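Local coordinates for TATA-box-binding protein (Sulfolobus acidocaldarius, PDB 1MP9), which probably binds the TATA-box element of archaeal promoters as a general factor in the activation of genes transcribed by RNA polymerase, at residues D5-K10 and V188-E193; I51-L54 and I59-L62; G67-T72 and K85-T90; A113-I118 and K177-L182. One frame throughout, in Å; residues are numbered along the deposited sequence.

Contact 1 (D5-K10 and V188-E193); sequences DEIPYK and VKPVEE
I7 CG2 approaches the P190 ring obliquely from one side, displaced beyond its rim and 4.2 Å from P190 CB, while E193 OE2 stands at the edge of the P8 ring, 4.2 Å from P8 CG. Neither approach is a stack or a hydrogen bond. P8 and E193 run past each other in opposite directions, the glutamate chain being bent at chi2 (-67°), which brings OE2 up roughly in line with the ring. The closest touch is made by I7 at the far end of its longer branch: CD1 lies 3.6 Å from V188 CG2, the valine methyl set between the backbone N and the carbonyl carbon. Chi2 of I7 (169°) stretches that branch out to V188, while its CG2 branch is left for P190. Segment 188-193 leaves strand 188-189 through an inverse gamma turn centred on P190 and a type I turn closed by E193 N to P190 O, 3.0 Å. Both segments also touch helix 168-184, I7 on F179 and V188 on L182, which places the two chain ends together against the second repeat. K10 NZ and E193 OE2 stand 6.5 Å apart, too far for a salt bridge, though their opposite charges may attract weakly. With no hydrogen bond between the segments, cohesion here rests mainly on apolar contact at a partly solvent-exposed surface.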
loop_
_atom_site.group_PDB
_atom_site.type_symbol
_atom_site.label_atom_id
_atom_site.label_comp_id
_atom_site.label_asym_id
_atom_site.label_seq_id
_atom_site.Cartn_x
_atom_site.Cartn_y
_atom_site.Cartn_z
ATOM N N ASP A 5 -16.087 -26.639 -11.170
ATOM C CA ASP A 5 -17.105 -25.531 -11.164
ATOM C C ASP A 5 -16.471 -24.124 -11.179
ATOM O O ASP A 5 -15.413 -23.901 -10.605
ATOM C CB ASP A 5 -18.010 -25.660 -9.951
ATOM C CG ASP A 5 -19.403 -26.179 -10.311
ATOM O OD1 ASP A 5 -19.731 -26.232 -11.522
ATOM O OD2 ASP A 5 -20.175 -26.518 -9.376
ATOM N N GLU A 6 -17.131 -23.180 -11.826
ATOM C CA GLU A 6 -16.592 -21.834 -11.919
ATOM C C GLU A 6 -16.958 -20.957 -10.731
ATOM O O GLU A 6 -18.080 -20.980 -10.256
ATOM C CB GLU A 6 -17.045 -21.200 -13.235
ATOM C CG GLU A 6 -16.543 -22.013 -14.414
ATOM C CD GLU A 6 -17.235 -21.684 -15.713
ATOM O OE1 GLU A 6 -18.496 -21.634 -15.730
ATOM O OE2 GLU A 6 -16.514 -21.492 -16.726
ATOM N N ILE A 7 -15.986 -20.198 -10.248
ATOM C CA ILE A 7 -16.221 -19.327 -9.112
ATOM C C ILE A 7 -16.886 -18.076 -9.615
ATOM O O ILE A 7 -16.292 -17.327 -10.368
ATOM C CB ILE A 7 -14.917 -18.969 -8.431
ATOM C CG1 ILE A 7 -14.254 -20.255 -7.958
ATOM C CG2 ILE A 7 -15.169 -18.035 -7.245
ATOM C CD1 ILE A 7 -12.820 -20.065 -7.500
ATOM N N PRO A 8 -18.132 -17.828 -9.193
ATOM C CA PRO A 8 -18.847 -16.643 -9.638
ATOM C C PRO A 8 -18.304 -15.374 -9.005
ATOM O O PRO A 8 -17.778 -15.395 -7.911
ATOM C CB PRO A 8 -20.277 -16.935 -9.198
ATOM C CG PRO A 8 -20.036 -17.564 -7.858
ATOM C CD PRO A 8 -18.875 -18.515 -8.122
ATOM N N TYR A 9 -18.442 -14.270 -9.721
ATOM C CA TYR A 9 -18.009 -12.965 -9.242
ATOM C C TYR A 9 -19.113 -12.469 -8.302
ATOM O O TYR A 9 -20.241 -12.256 -8.718
ATOM C CB TYR A 9 -17.829 -11.996 -10.424
ATOM C CG TYR A 9 -17.324 -10.629 -10.015
ATOM C CD1 TYR A 9 -15.972 -10.400 -9.776
ATOM C CD2 TYR A 9 -18.215 -9.575 -9.813
ATOM C CE1 TYR A 9 -15.517 -9.148 -9.347
ATOM C CE2 TYR A 9 -17.776 -8.323 -9.390
ATOM C CZ TYR A 9 -16.429 -8.117 -9.161
ATOM O OH TYR A 9 -15.998 -6.877 -8.743
ATOM N N LYS A 10 -18.782 -12.291 -7.030
ATOM C CA LYS A 10 -19.768 -11.845 -6.053
ATOM C C LYS A 10 -19.200 -10.700 -5.235
ATOM O O LYS A 10 -19.683 -10.407 -4.138
ATOM C CB LYS A 10 -20.129 -13.006 -5.111
ATOM C CG LYS A 10 -20.766 -14.235 -5.797
ATOM C CD LYS A 10 -22.206 -13.965 -6.208
ATOM C CE LYS A 10 -23.062 -13.593 -5.001
ATOM N NZ LYS A 10 -24.429 -13.133 -5.401
ATOM N N VAL A 188 -8.092 -18.669 -4.511
ATOM C CA VAL A 188 -9.278 -18.360 -3.721
ATOM C C VAL A 188 -10.102 -19.606 -3.454
ATOM O O VAL A 188 -10.057 -20.577 -4.215
ATOM C CB VAL A 188 -10.175 -17.286 -4.382
ATOM C CG1 VAL A 188 -9.381 -15.957 -4.562
ATOM C CG2 VAL A 188 -10.701 -17.776 -5.708
ATOM N N LYS A 189 -10.806 -19.590 -2.330
ATOM C CA LYS A 189 -11.662 -20.708 -1.931
ATOM C C LYS A 189 -13.006 -20.054 -1.656
ATOM O O LYS A 189 -13.103 -19.185 -0.783
ATOM C CB LYS A 189 -11.125 -21.353 -0.657
ATOM C CG LYS A 189 -11.945 -22.552 -0.199
ATOM C CD LYS A 189 -11.079 -23.566 0.561
ATOM C CE LYS A 189 -11.949 -24.669 1.211
ATOM N NZ LYS A 189 -11.054 -25.767 1.670
ATOM N N PRO A 190 -14.045 -20.431 -2.421
ATOM C CA PRO A 190 -15.389 -19.858 -2.253
ATOM C C PRO A 190 -16.149 -20.582 -1.130
ATOM O O PRO A 190 -17.093 -21.338 -1.379
ATOM C CB PRO A 190 -16.000 -20.047 -3.633
ATOM C CG PRO A 190 -15.418 -21.413 -4.062
ATOM C CD PRO A 190 -13.984 -21.382 -3.553
ATOM N N VAL A 191 -15.727 -20.324 0.110
ATOM C CA VAL A 191 -16.317 -20.994 1.277
ATOM C C VAL A 191 -17.782 -20.739 1.541
ATOM O O VAL A 191 -18.397 -21.446 2.345
ATOM C CB VAL A 191 -15.536 -20.668 2.590
ATOM C CG1 VAL A 191 -15.434 -19.166 2.808
ATOM C CG2 VAL A 191 -16.253 -21.318 3.789
ATOM N N GLU A 192 -18.361 -19.734 0.890
ATOM C CA GLU A 192 -19.771 -19.441 1.121
ATOM C C GLU A 192 -20.664 -20.329 0.229
ATOM O O GLU A 192 -21.889 -20.296 0.313
ATOM C CB GLU A 192 -20.057 -17.968 0.859
ATOM C CG GLU A 192 -19.270 -17.002 1.776
ATOM C CD GLU A 192 -19.518 -15.527 1.448
ATOM O OE1 GLU A 192 -20.490 -15.228 0.747
ATOM O OE2 GLU A 192 -18.748 -14.659 1.888
ATOM N N GLU A 193 -20.018 -21.131 -0.608
ATOM C CA GLU A 193 -20.712 -22.019 -1.524
ATOM C C GLU A 193 -20.602 -23.450 -0.980
ATOM O O GLU A 193 -19.734 -23.749 -0.119
ATOM C CB GLU A 193 -20.047 -21.938 -2.915
ATOM C CG GLU A 193 -20.030 -20.521 -3.512
ATOM C CD GLU A 193 -21.423 -19.996 -3.849
ATOM O OE1 GLU A 193 -22.384 -20.790 -3.771
ATOM O OE2 GLU A 193 -21.567 -18.790 -4.199
#

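Contact 2 (I51-L54 and I59-L62); sequences IFRL and ITSL
I51 places its CG1 anti to the carbonyl carbon (chi1 -57°), and L62 sets CG the same way (chi1 -52°), which brings the two chains side by side, pointing in one direction, with I51 CG1 3.8 Å from L62 CD2. The other branch of I51, CG2, crosses T60 obliquely, 4.0 Å from the threonine CG2. R53 runs its CG beside T60 OG1 and stays extended to NE, carrying the guanidinium across I51, whose CG2 lies over the centre of one face, 3.5 Å from the plane. Strands 50-54 and 59-63 form a hairpin at one end of the long TBP saddle sheet, with 50-54 the edge strand there within the chain; segments 51-54 and 59-62 run antiparallel at 162°. F52 with S61 and L54 with I59 are the hydrogen-bonded pairs. F52 N reaches S61 O at 2.7 Å, pointing nearly along the C=O axis, and S61 N returns to F52 O in the carbonyl plane. L54 N to I59 O is 2.8 Å, but I59 N to L54 O is longer, 3.2 Å, its donor well above the carbonyl plane. I51, R53, T60 and L62 share the face turned away from helix 77-93, the side which in TBP relatives lies against DNA; here L62 also packs on F126 of the second subunit. On the helix side, F52, L54, I59 and S61 are buried, with the edge of the F52 ring facing L54 CG in its plane, while L54 and S61 rest against I87. L54 CB and I59 CB touch at 4.1 Å on that side.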
loop_
_atom_site.group_PDB
_atom_site.type_symbol
_atom_site.label_atom_id
_atom_site.label_comp_id
_atom_site.label_asym_id
_atom_site.label_seq_id
_atom_site.Cartn_x
_atom_site.Cartn_y
_atom_site.Cartn_z
ATOM N N ILE A 51 -10.457 25.361 8.908
ATOM C CA ILE A 51 -11.209 24.106 8.980
ATOM C C ILE A 51 -12.693 24.379 9.146
ATOM O O ILE A 51 -13.125 24.962 10.150
ATOM C CB ILE A 51 -10.690 23.259 10.152
ATOM C CG1 ILE A 51 -9.197 23.044 9.952
ATOM C CG2 ILE A 51 -11.489 21.912 10.254
ATOM C CD1 ILE A 51 -8.434 22.493 11.162
ATOM N N PHE A 52 -13.464 23.964 8.146
ATOM C CA PHE A 52 -14.903 24.173 8.111
ATOM C C PHE A 52 -15.544 22.795 8.224
ATOM O O PHE A 52 -15.374 21.965 7.358
ATOM C CB PHE A 52 -15.256 24.832 6.778
ATOM C CG PHE A 52 -16.709 25.166 6.617
ATOM C CD1 PHE A 52 -17.127 26.491 6.556
ATOM C CD2 PHE A 52 -17.670 24.153 6.527
ATOM C CE1 PHE A 52 -18.473 26.806 6.409
ATOM C CE2 PHE A 52 -19.025 24.463 6.380
ATOM C CZ PHE A 52 -19.424 25.784 6.321
ATOM N N ARG A 53 -16.276 22.544 9.301
ATOM C CA ARG A 53 -16.891 21.233 9.483
ATOM C C ARG A 53 -18.390 21.277 9.307
ATOM O O ARG A 53 -19.061 22.180 9.809
ATOM C CB ARG A 53 -16.573 20.672 10.878
ATOM C CG ARG A 53 -15.101 20.413 11.141
ATOM C CD ARG A 53 -14.866 19.916 12.568
ATOM N NE ARG A 53 -13.514 19.391 12.751
ATOM C CZ ARG A 53 -12.483 20.088 13.226
ATOM N NH1 ARG A 53 -12.631 21.361 13.579
ATOM N NH2 ARG A 53 -11.297 19.506 13.346
ATOM N N LEU A 54 -18.914 20.313 8.560
ATOM C CA LEU A 54 -20.348 20.221 8.361
ATOM C C LEU A 54 -20.782 18.983 9.117
ATOM O O LEU A 54 -20.022 18.016 9.248
ATOM C CB LEU A 54 -20.691 20.078 6.887
ATOM C CG LEU A 54 -20.735 21.411 6.151
ATOM C CD1 LEU A 54 -20.955 21.204 4.666
ATOM C CD2 LEU A 54 -21.853 22.237 6.744
ATOM N N ILE A 59 -18.794 16.067 7.090
ATOM C CA ILE A 59 -17.895 16.505 6.034
ATOM C C ILE A 59 -16.921 17.527 6.581
ATOM O O ILE A 59 -17.301 18.345 7.424
ATOM C CB ILE A 59 -18.659 17.195 4.893
ATOM C CG1 ILE A 59 -19.689 16.240 4.296
ATOM C CG2 ILE A 59 -17.679 17.636 3.810
ATOM C CD1 ILE A 59 -19.072 15.101 3.532
ATOM N N THR A 60 -15.667 17.465 6.138
ATOM C CA THR A 60 -14.717 18.466 6.573
ATOM C C THR A 60 -14.185 19.175 5.353
ATOM O O THR A 60 -13.896 18.566 4.327
ATOM C CB THR A 60 -13.561 17.890 7.384
ATOM O OG1 THR A 60 -14.073 17.378 8.617
ATOM C CG2 THR A 60 -12.516 18.997 7.721
ATOM N N SER A 61 -14.095 20.490 5.463
ATOM C CA SER A 61 -13.577 21.288 4.369
ATOM C C SER A 61 -12.379 22.046 4.898
ATOM O O SER A 61 -12.453 22.670 5.956
ATOM C CB SER A 61 -14.645 22.269 3.888
ATOM O OG SER A 61 -14.183 22.960 2.738
ATOM N N LEU A 62 -11.261 21.960 4.194
ATOM C CA LEU A 62 -10.050 22.687 4.605
ATOM C C LEU A 62 -9.894 23.772 3.549
ATOM O O LEU A 62 -9.766 23.456 2.356
ATOM C CB LEU A 62 -8.835 21.753 4.597
ATOM C CG LEU A 62 -9.050 20.462 5.400
ATOM C CD1 LEU A 62 -7.869 19.550 5.234
ATOM C CD2 LEU A 62 -9.234 20.806 6.897
#

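Contact 3 (G67-T72 and K85-T90); sequences GKMVVT and KRIIKT
I87, M69 and V71 fasten helix 77-93 to strand 68-72 on the convex side of the first TBP repeat, where the helix lies across the back of the saddle sheet. I87 has the most surface covered and uses two branches. I87 CG2, anti to the backbone N, lies 3.7 Å from M69 SD and 4.1 Å from M69 CE. M69 and I87 slide past one another in opposite directions, and the methionine's bend at chi3 (74°) swings the SD-CE bond across the direction to the I87 methyl, leaving SD the closer atom. The other branch carries CD1 outward to V71, which comes from the strand to meet it tip to tip, V71 CG2 to I87 CD1 4.0 Å. All three are buried, and no hydrogen bond joins the segments. F52 of strand 50-54 also touches I87. V70 and T72 point to the other side of the sheet, where both pack on F126 of the second subunit. Within the helix, R86 O is gripped twice by T90, by its N at 3.2 Å and by OG1 at 3.3 Å, the two donors arriving from opposite faces of the carbonyl plane.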
loop_
_atom_site.group_PDB
_atom_site.type_symbol
_atom_site.label_atom_id
_atom_site.label_comp_id
_atom_site.label_asym_id
_atom_site.label_seq_id
_atom_site.Cartn_x
_atom_site.Cartn_y
_atom_site.Cartn_z
ATOM N N GLY A 67 -7.340 29.868 -2.064
ATOM C CA GLY A 67 -8.694 29.676 -2.542
ATOM C C GLY A 67 -8.978 28.211 -2.838
ATOM O O GLY A 67 -10.098 27.827 -3.216
ATOM N N LYS A 68 -7.946 27.389 -2.702
ATOM C CA LYS A 68 -8.121 25.972 -2.938
ATOM C C LYS A 68 -8.846 25.431 -1.719
ATOM O O LYS A 68 -8.501 25.767 -0.582
ATOM C CB LYS A 68 -6.778 25.251 -3.052
ATOM C CG LYS A 68 -6.967 23.753 -3.327
ATOM C CD LYS A 68 -5.822 22.893 -2.796
ATOM C CE LYS A 68 -4.515 23.135 -3.501
ATOM N NZ LYS A 68 -3.519 22.078 -3.117
ATOM N N MET A 69 -9.860 24.616 -1.948
ATOM C CA MET A 69 -10.564 24.021 -0.825
ATOM C C MET A 69 -10.484 22.482 -0.953
ATOM O O MET A 69 -10.689 21.919 -2.031
ATOM C CB MET A 69 -12.003 24.534 -0.834
ATOM C CG MET A 69 -12.883 24.047 0.287
ATOM S SD MET A 69 -14.404 25.081 0.347
ATOM C CE MET A 69 -15.275 24.428 -1.133
ATOM N N VAL A 70 -10.138 21.805 0.135
ATOM C CA VAL A 70 -10.098 20.348 0.104
ATOM C C VAL A 70 -11.320 19.884 0.897
ATOM O O VAL A 70 -11.505 20.303 2.033
ATOM C CB VAL A 70 -8.824 19.786 0.764
ATOM C CG1 VAL A 70 -8.928 18.224 0.823
ATOM C CG2 VAL A 70 -7.565 20.190 -0.063
ATOM N N VAL A 71 -12.143 19.027 0.294
ATOM C CA VAL A 71 -13.349 18.516 0.943
ATOM C C VAL A 71 -13.215 17.012 1.132
ATOM O O VAL A 71 -12.914 16.272 0.185
ATOM C CB VAL A 71 -14.585 18.860 0.093
ATOM C CG1 VAL A 71 -15.860 18.310 0.734
ATOM C CG2 VAL A 71 -14.685 20.394 -0.028
ATOM N N THR A 72 -13.438 16.558 2.360
ATOM C CA THR A 72 -13.290 15.156 2.672
ATOM C C THR A 72 -14.484 14.631 3.461
ATOM O O THR A 72 -15.139 15.393 4.187
ATOM C CB THR A 72 -11.988 14.943 3.472
ATOM O OG1 THR A 72 -11.764 13.560 3.661
ATOM C CG2 THR A 72 -12.075 15.639 4.850
ATOM N N LYS A 85 -21.907 22.506 -2.415
ATOM C CA LYS A 85 -22.919 23.556 -2.549
ATOM C C LYS A 85 -23.262 24.095 -1.171
ATOM O O LYS A 85 -23.401 25.300 -0.968
ATOM C CB LYS A 85 -24.188 23.011 -3.206
ATOM C CG LYS A 85 -24.028 22.675 -4.671
ATOM C CD LYS A 85 -25.384 22.307 -5.292
ATOM C CE LYS A 85 -25.247 21.941 -6.788
ATOM N NZ LYS A 85 -26.581 21.689 -7.484
ATOM N N ARG A 86 -23.391 23.194 -0.209
ATOM C CA ARG A 86 -23.722 23.630 1.133
ATOM C C ARG A 86 -22.603 24.525 1.657
ATOM O O ARG A 86 -22.861 25.607 2.191
ATOM C CB ARG A 86 -23.919 22.420 2.048
ATOM C CG ARG A 86 -24.513 22.783 3.384
ATOM C CD ARG A 86 -24.706 21.576 4.305
ATOM N NE ARG A 86 -25.286 22.023 5.575
ATOM C CZ ARG A 86 -25.339 21.301 6.691
ATOM N NH1 ARG A 86 -24.847 20.063 6.728
ATOM N NH2 ARG A 86 -25.875 21.838 7.780
ATOM N N ILE A 87 -21.354 24.102 1.470
ATOM C CA ILE A 87 -20.232 24.899 1.958
ATOM C C ILE A 87 -20.197 26.272 1.292
ATOM O O ILE A 87 -20.104 27.302 1.967
ATOM C CB ILE A 87 -18.878 24.187 1.710
ATOM C CG1 ILE A 87 -18.801 22.914 2.552
ATOM C CG2 ILE A 87 -17.718 25.115 2.051
ATOM C CD1 ILE A 87 -17.710 21.930 2.109
ATOM N N ILE A 88 -20.277 26.279 -0.032
ATOM C CA ILE A 88 -20.228 27.525 -0.781
ATOM C C ILE A 88 -21.355 28.469 -0.379
ATOM O O ILE A 88 -21.135 29.667 -0.232
ATOM C CB ILE A 88 -20.267 27.253 -2.307
ATOM C CG1 ILE A 88 -18.962 26.566 -2.734
ATOM C CG2 ILE A 88 -20.421 28.567 -3.075
ATOM C CD1 ILE A 88 -18.941 26.064 -4.176
ATOM N N LYS A 89 -22.551 27.927 -0.171
ATOM C CA LYS A 89 -23.689 28.756 0.224
ATOM C C LYS A 89 -23.325 29.535 1.495
ATOM O O LYS A 89 -23.499 30.759 1.569
ATOM C CB LYS A 89 -24.928 27.887 0.477
ATOM C CG LYS A 89 -26.239 28.679 0.565
ATOM C CD LYS A 89 -27.483 27.786 0.722
ATOM C CE LYS A 89 -28.772 28.623 0.618
ATOM N NZ LYS A 89 -30.071 27.862 0.693
ATOM N N THR A 90 -22.791 28.822 2.483
ATOM C CA THR A 90 -22.408 29.460 3.750
ATOM C C THR A 90 -21.316 30.511 3.584
ATOM O O THR A 90 -21.461 31.649 4.045
ATOM C CB THR A 90 -21.928 28.429 4.765
ATOM O OG1 THR A 90 -22.933 27.436 4.927
ATOM C CG2 THR A 90 -21.670 29.083 6.119
#

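Contact 4 (A113-I118 and K177-L182); sequences ANLHVI and KIFDKL
Apolar contacts alone join the segments, and L115 and F179 carry most of them. L115 CD2 comes to F179 CB at 4.2 Å, the two chains sliding past each other in opposite directions, while the second methyl, L115 CD1, faces L182 CD1 at 4.3 Å. With CG anti to the carbonyl carbon (chi1 -65°), the leucine points its fork at the helix, each methyl meeting one of these two residues, which stand on the same side of the helix. V117 adds an aliphatic contact to the ring: its CG1 lies at the edge of F179, near the ring plane, 4.4 Å from CE1. Y9 of the N-terminal segment packs edge-to-face with the same phenylalanine, and V188 also touches V117. Polar interactions are left to the margins. H116 ND1 hydrogen-bonds E192, and one face of the imidazole is overlain by N114 ND2, 3.6 Å above the plane and offset toward the rim. D180 OD1 forms a salt bridge to K176 NZ within the helix. The arrangement belongs to the second TBP repeat, in which helix 168-184 covers the convex side of the saddle sheet and packs here on the loop that follows strand 103-114.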
loop_
_atom_site.group_PDB
_atom_site.type_symbol
_atom_site.label_atom_id
_atom_site.label_comp_id
_atom_site.label_asym_id
_atom_site.label_seq_id
_atom_site.Cartn_x
_atom_site.Cartn_y
_atom_site.Cartn_z
ATOM N N ALA A 113 -13.905 -3.465 -0.363
ATOM C CA ALA A 113 -14.583 -4.480 -1.133
ATOM C C ALA A 113 -14.593 -5.764 -0.350
ATOM O O ALA A 113 -13.749 -5.984 0.536
ATOM C CB ALA A 113 -13.903 -4.716 -2.467
ATOM N N ASN A 114 -15.573 -6.599 -0.676
ATOM C CA ASN A 114 -15.691 -7.923 -0.093
ATOM C C ASN A 114 -15.709 -8.849 -1.283
ATOM O O ASN A 114 -16.684 -8.839 -2.051
ATOM C CB ASN A 114 -17.006 -8.100 0.631
ATOM C CG ASN A 114 -16.821 -8.383 2.078
ATOM O OD1 ASN A 114 -16.330 -7.519 2.847
ATOM N ND2 ASN A 114 -17.202 -9.601 2.494
ATOM N N LEU A 115 -14.674 -9.666 -1.430
ATOM C CA LEU A 115 -14.620 -10.593 -2.563
ATOM C C LEU A 115 -15.489 -11.808 -2.293
ATOM O O LEU A 115 -15.828 -12.520 -3.211
ATOM C CB LEU A 115 -13.194 -11.074 -2.819
ATOM C CG LEU A 115 -12.192 -10.008 -3.257
ATOM C CD1 LEU A 115 -10.809 -10.658 -3.392
ATOM C CD2 LEU A 115 -12.618 -9.408 -4.580
ATOM N N HIS A 116 -15.836 -12.045 -1.031
ATOM C CA HIS A 116 -16.689 -13.195 -0.676
ATOM C C HIS A 116 -16.106 -14.553 -0.973
ATOM O O HIS A 116 -16.807 -15.502 -1.348
ATOM C CB HIS A 116 -18.062 -13.057 -1.327
ATOM C CG HIS A 116 -18.937 -12.075 -0.625
ATOM N ND1 HIS A 116 -19.596 -12.384 0.542
ATOM C CD2 HIS A 116 -19.163 -10.759 -0.849
ATOM C CE1 HIS A 116 -20.189 -11.300 1.013
ATOM N NE2 HIS A 116 -19.939 -10.297 0.188
ATOM N N VAL A 117 -14.794 -14.639 -0.810
ATOM C CA VAL A 117 -14.069 -15.881 -0.983
ATOM C C VAL A 117 -12.904 -15.710 -0.052
ATOM O O VAL A 117 -12.558 -14.590 0.277
ATOM C CB VAL A 117 -13.465 -16.030 -2.413
ATOM C CG1 VAL A 117 -14.553 -16.067 -3.415
ATOM C CG2 VAL A 117 -12.455 -14.854 -2.689
ATOM N N ILE A 118 -12.296 -16.808 0.358
ATOM C CA ILE A 118 -11.114 -16.739 1.183
ATOM C C ILE A 118 -9.920 -16.628 0.222
ATOM O O ILE A 118 -9.915 -17.270 -0.815
ATOM C CB ILE A 118 -10.975 -18.022 2.046
ATOM C CG1 ILE A 118 -11.903 -17.892 3.267
ATOM C CG2 ILE A 118 -9.528 -18.259 2.478
ATOM C CD1 ILE A 118 -11.884 -19.143 4.201
ATOM N N LYS A 177 -10.427 -7.057 -11.585
ATOM C CA LYS A 177 -9.144 -7.502 -12.118
ATOM C C LYS A 177 -8.365 -8.400 -11.157
ATOM O O LYS A 177 -7.910 -9.470 -11.547
ATOM C CB LYS A 177 -8.281 -6.288 -12.490
ATOM C CG LYS A 177 -7.022 -6.594 -13.329
ATOM C CD LYS A 177 -6.463 -5.262 -13.895
ATOM C CE LYS A 177 -5.011 -5.382 -14.374
ATOM N NZ LYS A 177 -4.548 -4.129 -15.066
ATOM N N ILE A 178 -8.202 -7.989 -9.903
ATOM C CA ILE A 178 -7.445 -8.811 -8.986
ATOM C C ILE A 178 -8.200 -10.067 -8.670
ATOM O O ILE A 178 -7.604 -11.120 -8.446
ATOM C CB ILE A 178 -7.054 -8.013 -7.689
ATOM C CG1 ILE A 178 -5.974 -8.769 -6.908
ATOM C CG2 ILE A 178 -8.248 -7.753 -6.848
ATOM C CD1 ILE A 178 -4.656 -8.840 -7.606
ATOM N N PHE A 179 -9.529 -9.982 -8.665
ATOM C CA PHE A 179 -10.346 -11.166 -8.409
ATOM C C PHE A 179 -10.071 -12.198 -9.514
ATOM O O PHE A 179 -9.803 -13.357 -9.249
ATOM C CB PHE A 179 -11.851 -10.825 -8.431
ATOM C CG PHE A 179 -12.749 -12.056 -8.412
ATOM C CD1 PHE A 179 -12.955 -12.762 -7.230
ATOM C CD2 PHE A 179 -13.379 -12.499 -9.573
ATOM C CE1 PHE A 179 -13.797 -13.918 -7.201
ATOM C CE2 PHE A 179 -14.222 -13.645 -9.557
ATOM C CZ PHE A 179 -14.424 -14.350 -8.354
ATOM N N ASP A 180 -10.172 -11.765 -10.762
ATOM C CA ASP A 180 -9.938 -12.652 -11.894
ATOM C C ASP A 180 -8.530 -13.214 -11.867
ATOM O O ASP A 180 -8.326 -14.389 -12.154
ATOM C CB ASP A 180 -10.158 -11.887 -13.197
ATOM C CG ASP A 180 -11.613 -11.596 -13.452
ATOM O OD1 ASP A 180 -11.932 -10.672 -14.247
ATOM O OD2 ASP A 180 -12.448 -12.293 -12.849
ATOM N N LYS A 181 -7.547 -12.396 -11.512
ATOM C CA LYS A 181 -6.198 -12.924 -11.462
ATOM C C LYS A 181 -6.077 -13.942 -10.306
ATOM O O LYS A 181 -5.461 -14.999 -10.465
ATOM C CB LYS A 181 -5.171 -11.788 -11.308
ATOM C CG LYS A 181 -3.698 -12.267 -11.252
ATOM C CD LYS A 181 -3.264 -13.071 -12.516
ATOM C CE LYS A 181 -1.894 -12.597 -13.018
ATOM N NZ LYS A 181 -1.264 -13.510 -14.049
ATOM N N LEU A 182 -6.673 -13.642 -9.150
ATOM C CA LEU A 182 -6.588 -14.594 -8.056
ATOM C C LEU A 182 -7.259 -15.928 -8.424
ATOM O O LEU A 182 -6.763 -16.997 -8.053
ATOM C CB LEU A 182 -7.187 -13.995 -6.777
ATOM C CG LEU A 182 -6.353 -12.843 -6.223
ATOM C CD1 LEU A 182 -7.194 -12.054 -5.183
ATOM C CD2 LEU A 182 -5.040 -13.368 -5.618
#

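Contacts 2, 3 and 4 are buried and contact 1 lies at the surface. Contacts 2 and 3, with centres about 8 Å apart, serve one repeat: strands 59-63 and 68-72 are neighbours in the sheet, and I87 touches residues of both. Contacts 1 and 4, with centres about 9 Å apart, occupy the other end; they meet through the K189 to I118 backbone hydrogen bond among others, and helix 168-184 leads on to strand 188-189. Their chemistry follows position: contact 2 is held by backbone hydrogen bonds within the sheet, contact 3 by aliphatic and thioether packing, contact 4 by aliphatic groups against a leucine and a phenylalanine, and contact 1 by sparse apolar touches between chain ends.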